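Local coordinates for StAR-related lipid transfer protein 5 (Homo sapiens, PDB 2R55) that probably binds cholesterol or other sterols and may take part in the transport of such lipids within the cell, at residues I148-H154 with F170-C176; G53-S57 with Y69-I74; L190-F194 with S214-Y219; Y143-S149 with F177-L181. All blocks are in the same frame, centred on the assembly; numbering follows the deposited sequence.

Interaction 1 of 4, residues I148-H154 with F170-C176; sequences ISSNATH and FNHPCGC
Ala-152 and Cys-174 form an antiparallel hydrogen-bonded pair (Ala-152 N to Cys-174 O 2.8 Å, Cys-174 N to Ala-152 O 3.0 Å), and the N-to-C directions of the short segments 148-154 and 174-176 differ by 162°. Further along, Cys-176 N is shared between Ser-150 O and Ser-150 OG, both bonds bent. The hydroxyl lies 2.9 Å from Cys-176 N because chi1 of 54° tucks OG between the backbone N and the carbonyl carbon. These strands belong to the curved sheet of the START (helix-grip) fold: Asn-151 and Thr-153 face helix 21-40, while Ser-150, Ala-152, Cys-174 and Cys-176 share the other face. Where the second strand breaks, Asn-171 O takes two donors from one residue, His-154 N at 2.8 Å and His-154 ND1 at 3.2 Å, from opposite faces of its carbonyl plane. The oxygen lies in the imidazole plane, which is likely to help hold the ring's rotation. Two offset edge-to-face contacts follow: the edge of Phe-170 meets the face of His-154 (planes at 80°), and the edge of His-154 meets the face of His-172. With an alanine here instead of His-154, Asn-171 O would probably keep only the backbone donor, and Phe-170 and His-172 would lose the ring that both meet.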
loop_
_atom_site.group_PDB
_atom_site.type_symbol
_atom_site.label_atom_id
_atom_site.label_comp_id
_atom_site.label_asym_id
_atom_site.label_seq_id
_atom_site.Cartn_x
_atom_site.Cartn_y
_atom_site.Cartn_z
ATOM N N ILE A 148 11.086 6.549 -6.157
ATOM C CA ILE A 148 9.782 7.180 -6.147
ATOM C C ILE A 148 8.994 6.395 -5.101
ATOM O O ILE A 148 9.087 5.165 -5.046
ATOM C CB ILE A 148 9.102 7.122 -7.541
ATOM C CG1 ILE A 148 10.114 7.421 -8.657
ATOM C CG2 ILE A 148 7.953 8.121 -7.623
ATOM C CD1 ILE A 148 9.620 7.157 -10.071
ATOM N N SER A 149 8.243 7.092 -4.253
ATOM C CA SER A 149 7.492 6.419 -3.194
ATOM C C SER A 149 6.038 6.868 -3.092
ATOM O O SER A 149 5.681 7.976 -3.524
ATOM C CB SER A 149 8.176 6.605 -1.840
ATOM O OG SER A 149 7.731 7.793 -1.209
ATOM N N SER A 150 5.203 6.000 -2.513
ATOM C CA SER A 150 3.838 6.364 -2.222
ATOM C C SER A 150 3.637 6.226 -0.739
ATOM O O SER A 150 4.103 5.265 -0.115
ATOM C CB SER A 150 2.834 5.511 -3.008
ATOM O OG SER A 150 3.048 4.122 -2.821
ATOM N N ASN A 151 2.930 7.195 -0.178
ATOM C CA ASN A 151 2.817 7.339 1.259
ATOM C C ASN A 151 1.381 7.697 1.578
ATOM O O ASN A 151 0.919 8.801 1.299
ATOM C CB ASN A 151 3.770 8.436 1.745
ATOM C CG ASN A 151 5.230 8.199 1.309
ATOM O OD1 ASN A 151 5.988 7.500 1.979
ATOM N ND2 ASN A 151 5.614 8.792 0.200
ATOM N N ALA A 152 0.672 6.745 2.159
ATOM C CA ALA A 152 -0.749 6.855 2.299
ATOM C C ALA A 152 -1.137 6.693 3.761
ATOM O O ALA A 152 -0.590 5.842 4.449
ATOM C CB ALA A 152 -1.396 5.798 1.441
ATOM N N THR A 153 -2.049 7.538 4.241
ATOM C CA THR A 153 -2.651 7.355 5.565
ATOM C C THR A 153 -4.161 7.659 5.541
ATOM O O THR A 153 -4.615 8.428 4.714
ATOM C CB THR A 153 -1.916 8.177 6.666
ATOM O OG1 THR A 153 -1.947 7.466 7.911
ATOM C CG2 THR A 153 -2.557 9.545 6.876
ATOM N N HIS A 154 -4.932 7.063 6.449
ATOM C CA HIS A 154 -6.379 7.319 6.503
ATOM C C HIS A 154 -6.689 8.796 6.817
ATOM O O HIS A 154 -5.946 9.457 7.564
ATOM C CB HIS A 154 -7.038 6.437 7.539
ATOM C CG HIS A 154 -6.827 6.907 8.942
ATOM N ND1 HIS A 154 -5.703 6.587 9.674
ATOM C CD2 HIS A 154 -7.584 7.695 9.738
ATOM C CE1 HIS A 154 -5.784 7.151 10.865
ATOM N NE2 HIS A 154 -6.921 7.823 10.930
ATOM N N PHE A 170 -9.245 1.602 7.932
ATOM C CA PHE A 170 -8.325 2.699 8.111
ATOM C C PHE A 170 -6.924 2.166 7.873
ATOM O O PHE A 170 -6.465 1.269 8.573
ATOM C CB PHE A 170 -8.450 3.287 9.515
ATOM C CG PHE A 170 -9.831 3.786 9.850
ATOM C CD1 PHE A 170 -10.713 2.988 10.567
ATOM C CD2 PHE A 170 -10.249 5.059 9.448
ATOM C CE1 PHE A 170 -12.018 3.433 10.883
ATOM C CE2 PHE A 170 -11.535 5.529 9.759
ATOM C CZ PHE A 170 -12.429 4.701 10.476
ATOM N N ASN A 171 -6.279 2.682 6.832
ATOM C CA ASN A 171 -4.859 2.463 6.618
ATOM C C ASN A 171 -4.070 3.386 7.509
ATOM O O ASN A 171 -4.375 4.576 7.597
ATOM C CB ASN A 171 -4.474 2.800 5.171
ATOM C CG ASN A 171 -4.871 1.724 4.199
ATOM O OD1 ASN A 171 -4.664 0.539 4.446
ATOM N ND2 ASN A 171 -5.445 2.126 3.087
ATOM N N HIS A 172 -3.050 2.838 8.162
ATOM C CA HIS A 172 -2.023 3.659 8.801
ATOM C C HIS A 172 -0.811 3.789 7.842
ATOM O O HIS A 172 -0.823 3.158 6.762
ATOM C CB HIS A 172 -1.684 3.067 10.147
ATOM C CG HIS A 172 -2.801 3.166 11.128
ATOM N ND1 HIS A 172 -3.655 2.118 11.389
ATOM C CD2 HIS A 172 -3.222 4.198 11.897
ATOM C CE1 HIS A 172 -4.537 2.493 12.299
ATOM N NE2 HIS A 172 -4.297 3.750 12.622
ATOM N N PRO A 173 0.194 4.635 8.179
ATOM C CA PRO A 173 1.207 4.962 7.151
ATOM C C PRO A 173 1.682 3.734 6.388
ATOM O O PRO A 173 2.136 2.767 6.995
ATOM C CB PRO A 173 2.339 5.583 7.958
ATOM C CG PRO A 173 1.629 6.231 9.124
ATOM C CD PRO A 173 0.463 5.340 9.450
ATOM N N CYS A 174 1.545 3.776 5.068
ATOM C CA CYS A 174 1.780 2.616 4.216
ATOM C C CYS A 174 2.062 3.060 2.805
ATOM O O CYS A 174 1.916 4.235 2.485
ATOM C CB CYS A 174 0.554 1.701 4.169
ATOM S SG CYS A 174 -0.967 2.428 3.521
ATOM N N GLY A 175 2.440 2.104 1.961
ATOM C CA GLY A 175 2.645 2.382 0.552
ATOM C C GLY A 175 3.832 1.654 -0.022
ATOM O O GLY A 175 4.184 0.559 0.422
ATOM N N CYS A 176 4.461 2.285 -0.999
ATOM C CA CYS A 176 5.483 1.658 -1.815
ATOM C C CYS A 176 6.713 2.512 -1.990
ATOM O O CYS A 176 6.601 3.710 -2.233
ATOM C CB CYS A 176 4.930 1.417 -3.205
ATOM S SG CYS A 176 3.944 -0.006 -3.224
#

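Interaction 2 of 4, residues G53-S57 with Y69-I74; sequences GVSVS and YRGEGI
Ser-57 and Arg-70 exchange two nearly straight backbone bonds, Arg-70 N to Ser-57 O at 2.9 Å and Ser-57 N to Arg-70 O at 3.1 Å, which define an antiparallel hydrogen-bonded pair. Two residues on, Glu-72 N donates to Ser-55 O over 3.0 Å. Ser-55 adds a bond from its side chain: with chi1 at 62° the hydroxyl leans over the partner strand and donates from OG to Glu-72 O, also at 3.0 Å, tilted 34° from that carbonyl plane. On the same face Arg-70 and Glu-72 form a salt bridge along their own strand, with NH1 of Arg-70 2.6 Å from OE1 of Glu-72. The carboxylate oxygen lies close to the guanidinium plane, but NH1 comes from above the plane of the carboxylate. The two strands make a beta hairpin, joined through 67-75 to strand 188-197 in the START sheet. On the salt-bridge face the aliphatic CD of Arg-70 lies 3.7 Å from Ser-57 OG, and CB of Glu-72 rests against OG of Ser-55. The other face carries Val-54 and Val-56 across from Gly-73 and Gly-71, which bring no side chains to it; there Val-54 touches Tyr-219 of helix 204-227, and Val-56 touches Met-215 and Thr-216. Backbone CA-H...O contacts fill in between, such as Val-56 CA to Arg-70 O at 3.2 Å.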
loop_
_atom_site.group_PDB
_atom_site.type_symbol
_atom_site.label_atom_id
_atom_site.label_comp_id
_atom_site.label_asym_id
_atom_site.label_seq_id
_atom_site.Cartn_x
_atom_site.Cartn_y
_atom_site.Cartn_z
ATOM N N GLY A 53 10.915 -14.870 -5.463
ATOM C CA GLY A 53 10.896 -13.422 -5.635
ATOM C C GLY A 53 10.750 -12.608 -4.366
ATOM O O GLY A 53 11.558 -11.714 -4.107
ATOM N N VAL A 54 9.726 -12.923 -3.572
ATOM C CA VAL A 54 9.311 -12.081 -2.451
ATOM C C VAL A 54 9.817 -12.548 -1.094
ATOM O O VAL A 54 10.378 -13.633 -0.953
ATOM C CB VAL A 54 7.765 -11.998 -2.332
ATOM C CG1 VAL A 54 7.346 -10.653 -1.728
ATOM C CG2 VAL A 54 7.089 -12.221 -3.682
ATOM N N SER A 55 9.583 -11.692 -0.099
ATOM C CA SER A 55 9.900 -11.930 1.301
ATOM C C SER A 55 9.024 -11.008 2.141
ATOM O O SER A 55 9.005 -9.781 1.946
ATOM C CB SER A 55 11.352 -11.593 1.568
ATOM O OG SER A 55 11.563 -10.224 1.298
ATOM N N VAL A 56 8.276 -11.586 3.065
ATOM C CA VAL A 56 7.437 -10.757 3.891
ATOM C C VAL A 56 7.746 -10.985 5.362
ATOM O O VAL A 56 8.019 -12.106 5.793
ATOM C CB VAL A 56 5.909 -10.890 3.538
ATOM C CG1 VAL A 56 5.703 -11.066 2.027
ATOM C CG2 VAL A 56 5.269 -12.023 4.278
ATOM N N SER A 57 7.742 -9.892 6.114
ATOM C CA SER A 57 7.915 -9.944 7.551
ATOM C C SER A 57 6.956 -8.949 8.168
ATOM O O SER A 57 6.323 -8.175 7.445
ATOM C CB SER A 57 9.358 -9.611 7.926
ATOM O OG SER A 57 9.832 -8.501 7.187
ATOM N N TYR A 69 3.218 -4.672 8.022
ATOM C CA TYR A 69 3.761 -5.709 7.139
ATOM C C TYR A 69 4.713 -5.114 6.106
ATOM O O TYR A 69 4.445 -4.037 5.551
ATOM C CB TYR A 69 2.622 -6.482 6.437
ATOM C CG TYR A 69 1.865 -7.383 7.379
ATOM C CD1 TYR A 69 0.733 -6.927 8.060
ATOM C CD2 TYR A 69 2.298 -8.686 7.618
ATOM C CE1 TYR A 69 0.046 -7.756 8.963
ATOM C CE2 TYR A 69 1.618 -9.526 8.512
ATOM C CZ TYR A 69 0.497 -9.052 9.178
ATOM O OH TYR A 69 -0.152 -9.874 10.059
ATOM N N ARG A 70 5.810 -5.824 5.844
ATOM C CA ARG A 70 6.864 -5.349 4.983
ATOM C C ARG A 70 7.150 -6.384 3.898
ATOM O O ARG A 70 7.509 -7.534 4.192
ATOM C CB ARG A 70 8.115 -5.107 5.822
ATOM C CG ARG A 70 9.392 -4.712 5.044
ATOM C CD ARG A 70 10.615 -5.145 5.816
ATOM N NE ARG A 70 11.794 -4.355 5.494
ATOM C CZ ARG A 70 12.574 -4.561 4.435
ATOM N NH1 ARG A 70 12.294 -5.530 3.557
ATOM N NH2 ARG A 70 13.629 -3.778 4.238
ATOM N N GLY A 71 6.970 -5.963 2.653
ATOM C CA GLY A 71 7.277 -6.786 1.496
ATOM C C GLY A 71 8.535 -6.281 0.813
ATOM O O GLY A 71 8.714 -5.073 0.634
ATOM N N GLU A 72 9.412 -7.202 0.447
ATOM C CA GLU A 72 10.589 -6.850 -0.331
ATOM C C GLU A 72 10.783 -7.838 -1.483
ATOM O O GLU A 72 10.605 -9.061 -1.325
ATOM C CB GLU A 72 11.833 -6.751 0.565
ATOM C CG GLU A 72 13.171 -6.647 -0.180
ATOM C CD GLU A 72 14.232 -5.829 0.567
ATOM O OE1 GLU A 72 14.275 -5.864 1.829
ATOM O OE2 GLU A 72 15.023 -5.142 -0.124
ATOM N N GLY A 73 11.135 -7.297 -2.645
ATOM C CA GLY A 73 11.189 -8.091 -3.856
ATOM C C GLY A 73 11.594 -7.308 -5.089
ATOM O O GLY A 73 11.021 -6.237 -5.386
ATOM N N ILE A 74 12.586 -7.864 -5.805
ATOM C CA ILE A 74 13.022 -7.324 -7.086
ATOM C C ILE A 74 11.953 -7.575 -8.142
ATOM O O ILE A 74 11.587 -8.728 -8.421
ATOM C CB ILE A 74 14.381 -7.927 -7.538
ATOM C CG1 ILE A 74 15.501 -7.512 -6.572
ATOM C CG2 ILE A 74 14.736 -7.449 -8.937
ATOM C CD1 ILE A 74 16.641 -8.505 -6.453
#

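Interaction 3 of 4, residues L190-F194 with S214-Y219; sequences LVTFF and SMTRFY
Phe-194 presents two different surfaces to the helix, a face to Met-215 and an edge to Phe-218. The thioether of Met-215 lies flat across that face: SD stands 4.1 Å from the centroid of the Phe-194 ring and 8° off its normal, a Met-aromatic contact, while the terminal methyl makes a CH-pi contact with CE 3.8 Å from Phe-194 CG. Bends at chi2 (83°) and chi3 bring the end of the methionine back toward the strand, although its CA-CB bond does not aim there. The far end of the Phe-194 ring, CZ, comes over a face of Phe-218, 3.9 Å from Phe-218 CD1, in an edge-to-face pair with planes at 77°. Thr-192 meets the helix from the opposite direction, placing CG2 3.7 Å from Phe-218 CE2; its OG1 and Met-215 SD are modelled too close together, so the detail there is less certain. Tyr-219 reaches past these groups with its ring edge toward the strand. Its OH donates to Leu-190 O at 2.6 Å, arriving well above the carbonyl plane, and Leu-190 CD2 packs 3.7 Å from Tyr-219 CE2.

The contact fastens the C-terminal helix of the START fold across the curved sheet; in relatives this helix closes over the lipid cavity. The chemistry is mostly apolar and aromatic, with the Tyr-219 hydroxyl as its main polar point: the strand carbonyl it meets probably limits how far the tyrosine reaches, and the sulfur and ring contacts are likely to restrict the turning of Phe-194.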
loop_
_atom_site.group_PDB
_atom_site.type_symbol
_atom_site.label_atom_id
_atom_site.label_comp_id
_atom_site.label_asym_id
_atom_site.label_seq_id
_atom_site.Cartn_x
_atom_site.Cartn_y
_atom_site.Cartn_z
ATOM N N LEU A 190 11.351 -3.190 -5.162
ATOM C CA LEU A 190 10.074 -2.752 -4.614
ATOM C C LEU A 190 9.887 -3.213 -3.159
ATOM O O LEU A 190 9.761 -4.423 -2.883
ATOM C CB LEU A 190 8.911 -3.272 -5.468
ATOM C CG LEU A 190 7.478 -2.962 -5.001
ATOM C CD1 LEU A 190 7.183 -1.460 -5.040
ATOM C CD2 LEU A 190 6.454 -3.705 -5.819
ATOM N N VAL A 191 9.856 -2.238 -2.247
ATOM C CA VAL A 191 9.583 -2.484 -0.832
ATOM C C VAL A 191 8.256 -1.816 -0.477
ATOM O O VAL A 191 8.069 -0.605 -0.702
ATOM C CB VAL A 191 10.714 -1.955 0.071
ATOM C CG1 VAL A 191 10.552 -2.473 1.508
ATOM C CG2 VAL A 191 12.055 -2.365 -0.481
ATOM N N THR A 192 7.325 -2.615 0.044
ATOM C CA THR A 192 5.977 -2.137 0.291
ATOM C C THR A 192 5.582 -2.420 1.725
ATOM O O THR A 192 5.948 -3.463 2.290
ATOM C CB THR A 192 4.927 -2.829 -0.591
ATOM O OG1 THR A 192 4.829 -4.205 -0.214
ATOM C CG2 THR A 192 5.255 -2.735 -2.074
ATOM N N PHE A 193 4.803 -1.499 2.298
ATOM C CA PHE A 193 4.283 -1.663 3.635
ATOM C C PHE A 193 2.772 -1.633 3.627
ATOM O O PHE A 193 2.169 -0.688 3.126
ATOM C CB PHE A 193 4.832 -0.574 4.552
ATOM C CG PHE A 193 6.306 -0.599 4.666
ATOM C CD1 PHE A 193 6.925 -1.460 5.551
ATOM C CD2 PHE A 193 7.087 0.198 3.845
ATOM C CE1 PHE A 193 8.294 -1.505 5.634
ATOM C CE2 PHE A 193 8.463 0.154 3.924
ATOM C CZ PHE A 193 9.069 -0.695 4.825
ATOM N N PHE A 194 2.180 -2.688 4.181
ATOM C CA PHE A 194 0.745 -2.762 4.433
ATOM C C PHE A 194 0.544 -2.491 5.904
ATOM O O PHE A 194 1.187 -3.118 6.748
ATOM C CB PHE A 194 0.235 -4.154 4.077
ATOM C CG PHE A 194 0.073 -4.374 2.610
ATOM C CD1 PHE A 194 0.441 -3.384 1.697
ATOM C CD2 PHE A 194 -0.411 -5.574 2.132
ATOM C CE1 PHE A 194 0.283 -3.590 0.331
ATOM C CE2 PHE A 194 -0.565 -5.781 0.765
ATOM C CZ PHE A 194 -0.217 -4.791 -0.129
ATOM N N SER A 214 -1.594 -11.929 1.494
ATOM C CA SER A 214 -2.046 -10.805 0.693
ATOM C C SER A 214 -0.841 -10.141 0.024
ATOM O O SER A 214 -0.899 -9.784 -1.151
ATOM C CB SER A 214 -2.811 -9.808 1.578
ATOM O OG SER A 214 -3.536 -8.859 0.813
ATOM N N MET A 215 0.259 -10.021 0.773
ATOM C CA MET A 215 1.508 -9.435 0.257
ATOM C C MET A 215 2.208 -10.274 -0.827
ATOM O O MET A 215 2.647 -9.732 -1.834
ATOM C CB MET A 215 2.467 -9.144 1.412
ATOM C CG MET A 215 3.730 -8.370 1.029
ATOM S SD MET A 215 3.494 -6.586 0.946
ATOM C CE MET A 215 3.401 -6.154 2.671
ATOM N N THR A 216 2.320 -11.585 -0.613
ATOM C CA THR A 216 2.946 -12.485 -1.600
ATOM C C THR A 216 2.163 -12.567 -2.926
ATOM O O THR A 216 2.756 -12.708 -4.001
ATOM C CB THR A 216 3.114 -13.909 -1.060
ATOM O OG1 THR A 216 1.820 -14.472 -0.793
ATOM C CG2 THR A 216 3.965 -13.908 0.202
ATOM N N ARG A 217 0.840 -12.468 -2.818
ATOM C CA ARG A 217 -0.063 -12.391 -3.961
ATOM C C ARG A 217 0.019 -11.045 -4.669
ATOM O O ARG A 217 -0.124 -10.965 -5.895
ATOM C CB ARG A 217 -1.515 -12.632 -3.499
ATOM C CG ARG A 217 -1.992 -14.058 -3.667
ATOM C CD ARG A 217 -2.855 -14.522 -2.488
ATOM N NE ARG A 217 -3.740 -15.629 -2.882
ATOM C CZ ARG A 217 -3.334 -16.876 -3.131
ATOM N NH1 ARG A 217 -2.044 -17.216 -3.016
ATOM N NH2 ARG A 217 -4.220 -17.788 -3.503
ATOM N N PHE A 218 0.215 -9.988 -3.882
ATOM C CA PHE A 218 0.360 -8.632 -4.405
ATOM C C PHE A 218 1.550 -8.579 -5.384
ATOM O O PHE A 218 1.422 -8.095 -6.517
ATOM C CB PHE A 218 0.507 -7.656 -3.242
ATOM C CG PHE A 218 0.904 -6.256 -3.636
ATOM C CD1 PHE A 218 -0.058 -5.308 -3.976
ATOM C CD2 PHE A 218 2.245 -5.863 -3.604
ATOM C CE1 PHE A 218 0.330 -3.992 -4.308
ATOM C CE2 PHE A 218 2.621 -4.567 -3.951
ATOM C CZ PHE A 218 1.666 -3.631 -4.300
ATOM N N TYR A 219 2.684 -9.130 -4.957
ATOM C CA TYR A 219 3.889 -9.136 -5.781
ATOM C C TYR A 219 3.752 -10.075 -6.955
ATOM O O TYR A 219 4.181 -9.746 -8.068
ATOM C CB TYR A 219 5.139 -9.491 -4.959
ATOM C CG TYR A 219 5.720 -8.337 -4.184
ATOM C CD1 TYR A 219 5.115 -7.881 -3.008
ATOM C CD2 TYR A 219 6.891 -7.709 -4.615
ATOM C CE1 TYR A 219 5.647 -6.833 -2.305
ATOM C CE2 TYR A 219 7.434 -6.660 -3.907
ATOM C CZ TYR A 219 6.811 -6.224 -2.751
ATOM O OH TYR A 219 7.360 -5.168 -2.051
#

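Interaction 4 of 4, residues Y143-S149 with F177-L181; sequences YEDGTIS and FCEPL
Ile-148 and Cys-178 are tied by two backbone bonds, Cys-178 N to Ile-148 O at 2.7 Å, nearly straight onto the oxygen, and Ile-148 N to Cys-178 O at 2.9 Å. The same Cys-178 O takes a CA-H...O contact from Thr-147 CA. Beyond this pair the first segment folds back in a type I turn from Tyr-143 to Gly-146 with a G1 bulge: Tyr-143 N donates to Thr-147 O, and Gly-146 sits at a phi of 117° that suits glycine.

Side-chain polar bonds stay within the turn. Thr-147 OG1 donates to Asp-145 OD2 at a modelled 2.4 Å, a length so short that it is doubtful, and a weak bond runs from Thr-147 N to the same oxygen.

Packing across the segments is carried by Phe-177, Pro-180 and Thr-147. In Thr-147, chi1 of -64° sets OG1 beside the backbone N and leaves CG2 anti to it, toward the edge of the Phe-177 ring, 4.0 Å from CD2, while OG1 lies 3.5 Å from Glu-179 CB. A glycine in place of Thr-147 would probably remove the methyl from the edge of Phe-177 and the cover beside Glu-179 CB, and take away the hydroxyl near Asp-145. Pro-180 CG rests 3.4 Å from Asp-145 O, and Ser-149 CB lies 3.8 Å from Phe-177 CD2.

On the face of Phe-177 the ring touches Met-35 and Arg-39 of helix 21-40 and Phe-193 of strand 188-197; Arg-39 also pairs with Glu-179. On the other, Ile-148 and Cys-178 reach Trp-83 of helix 79-86.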
loop_
_atom_site.group_PDB
_atom_site.type_symbol
_atom_site.label_atom_id
_atom_site.label_comp_id
_atom_site.label_asym_id
_atom_site.label_seq_id
_atom_site.Cartn_x
_atom_site.Cartn_y
_atom_site.Cartn_z
ATOM N N TYR A 143 12.798 10.740 -4.222
ATOM C CA TYR A 143 14.066 10.837 -3.507
ATOM C C TYR A 143 15.273 11.117 -4.416
ATOM O O TYR A 143 15.176 11.127 -5.645
ATOM C CB TYR A 143 14.269 9.632 -2.570
ATOM C CG TYR A 143 13.287 9.651 -1.409
ATOM C CD1 TYR A 143 13.623 10.250 -0.197
ATOM C CD2 TYR A 143 11.998 9.113 -1.546
ATOM C CE1 TYR A 143 12.730 10.292 0.856
ATOM C CE2 TYR A 143 11.085 9.158 -0.504
ATOM C CZ TYR A 143 11.457 9.747 0.698
ATOM O OH TYR A 143 10.553 9.794 1.734
ATOM N N GLU A 144 16.411 11.358 -3.791
ATOM C CA GLU A 144 17.590 11.818 -4.509
ATOM C C GLU A 144 18.232 10.718 -5.342
ATOM O O GLU A 144 18.895 11.006 -6.336
ATOM C CB GLU A 144 18.600 12.386 -3.522
ATOM C CG GLU A 144 18.088 13.588 -2.735
ATOM C CD GLU A 144 18.268 14.890 -3.493
ATOM O OE1 GLU A 144 19.222 15.639 -3.171
ATOM O OE2 GLU A 144 17.466 15.154 -4.422
ATOM N N ASP A 145 18.022 9.464 -4.932
ATOM C CA ASP A 145 18.623 8.326 -5.617
ATOM C C ASP A 145 17.836 7.932 -6.864
ATOM O O ASP A 145 18.330 7.169 -7.701
ATOM C CB ASP A 145 18.776 7.137 -4.666
ATOM C CG ASP A 145 17.440 6.575 -4.203
ATOM O OD1 ASP A 145 16.797 7.161 -3.300
ATOM O OD2 ASP A 145 17.042 5.515 -4.729
ATOM N N GLY A 146 16.620 8.471 -6.978
ATOM C CA GLY A 146 15.703 8.134 -8.054
ATOM C C GLY A 146 14.444 7.471 -7.521
ATOM O O GLY A 146 13.400 7.465 -8.184
ATOM N N THR A 147 14.553 6.905 -6.321
ATOM C CA THR A 147 13.430 6.289 -5.646
ATOM C C THR A 147 12.193 7.172 -5.759
ATOM O O THR A 147 12.254 8.386 -5.539
ATOM C CB THR A 147 13.758 5.979 -4.158
ATOM O OG1 THR A 147 14.809 5.011 -4.092
ATOM C CG2 THR A 147 12.561 5.412 -3.435
ATOM N N ILE A 148 11.086 6.549 -6.157
ATOM C CA ILE A 148 9.782 7.180 -6.147
ATOM C C ILE A 148 8.994 6.395 -5.101
ATOM O O ILE A 148 9.087 5.165 -5.046
ATOM C CB ILE A 148 9.102 7.122 -7.541
ATOM C CG1 ILE A 148 10.114 7.421 -8.657
ATOM C CG2 ILE A 148 7.953 8.121 -7.623
ATOM C CD1 ILE A 148 9.620 7.157 -10.071
ATOM N N SER A 149 8.243 7.092 -4.253
ATOM C CA SER A 149 7.492 6.419 -3.194
ATOM C C SER A 149 6.038 6.868 -3.092
ATOM O O SER A 149 5.681 7.976 -3.524
ATOM C CB SER A 149 8.176 6.605 -1.840
ATOM O OG SER A 149 7.731 7.793 -1.209
ATOM N N PHE A 177 7.871 1.864 -1.901
ATOM C CA PHE A 177 9.135 2.429 -2.368
ATOM C C PHE A 177 9.564 1.767 -3.695
ATOM O O PHE A 177 9.754 0.543 -3.764
ATOM C CB PHE A 177 10.222 2.244 -1.308
ATOM C CG PHE A 177 10.055 3.121 -0.101
ATOM C CD1 PHE A 177 9.297 2.695 0.988
ATOM C CD2 PHE A 177 10.673 4.372 -0.039
ATOM C CE1 PHE A 177 9.150 3.502 2.138
ATOM C CE2 PHE A 177 10.528 5.188 1.090
ATOM C CZ PHE A 177 9.753 4.745 2.191
ATOM N N CYS A 178 9.680 2.568 -4.749
ATOM C CA CYS A 178 10.198 2.088 -6.037
ATOM C C CYS A 178 11.640 2.569 -6.199
ATOM O O CYS A 178 11.863 3.755 -6.417
ATOM C CB CYS A 178 9.348 2.626 -7.190
ATOM S SG CYS A 178 7.609 2.137 -7.216
ATOM N N GLU A 179 12.605 1.652 -6.086
ATOM C CA GLU A 179 14.034 2.028 -5.998
ATOM C C GLU A 179 14.842 1.502 -7.179
ATOM O O GLU A 179 14.916 0.291 -7.384
ATOM C CB GLU A 179 14.685 1.545 -4.680
ATOM C CG GLU A 179 13.787 1.652 -3.426
ATOM C CD GLU A 179 14.352 0.935 -2.185
ATOM O OE1 GLU A 179 15.058 -0.092 -2.313
ATOM O OE2 GLU A 179 14.079 1.401 -1.066
ATOM N N PRO A 180 15.474 2.412 -7.943
ATOM C CA PRO A 180 16.306 2.018 -9.090
ATOM C C PRO A 180 17.567 1.285 -8.624
ATOM O O PRO A 180 18.028 1.506 -7.493
ATOM C CB PRO A 180 16.662 3.357 -9.737
ATOM C CG PRO A 180 16.603 4.343 -8.599
ATOM C CD PRO A 180 15.457 3.874 -7.751
ATOM N N LEU A 181 18.097 0.418 -9.492
ATOM C CA LEU A 181 19.186 -0.499 -9.146
ATOM C C LEU A 181 20.359 -0.353 -10.092
ATOM O O LEU A 181 20.168 -0.406 -11.305
ATOM C CB LEU A 181 18.695 -1.948 -9.185
ATOM C CG LEU A 181 18.362 -2.666 -7.876
ATOM C CD1 LEU A 181 17.673 -1.756 -6.872
ATOM C CD2 LEU A 181 17.530 -3.898 -8.164
#

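How the interactions relate
All four interactions reach one curved START sheet. Along the chain interaction 2 comes first, interaction 1 is nested inside the loop closed by interaction 4, and both close before interaction 3 opens. Interactions 1 and 4 are successive parts of one strand pair, 148-154 with 167-180, their centres 16 Å apart and Ile-148 and Ser-149 common to both. Strand 188-197 lies between that pair and the hairpin of interaction 2, with backbone hydrogen bonds to Gly-175 and Phe-177 on one edge and to Tyr-69 and Gly-71 on the other. Interaction 3, about 6 Å from interaction 2 between centres, brings helix 204-227 onto this strand, so the helix and the sheet are joined through strand 188-197, consistent with a domain that encloses a lipid.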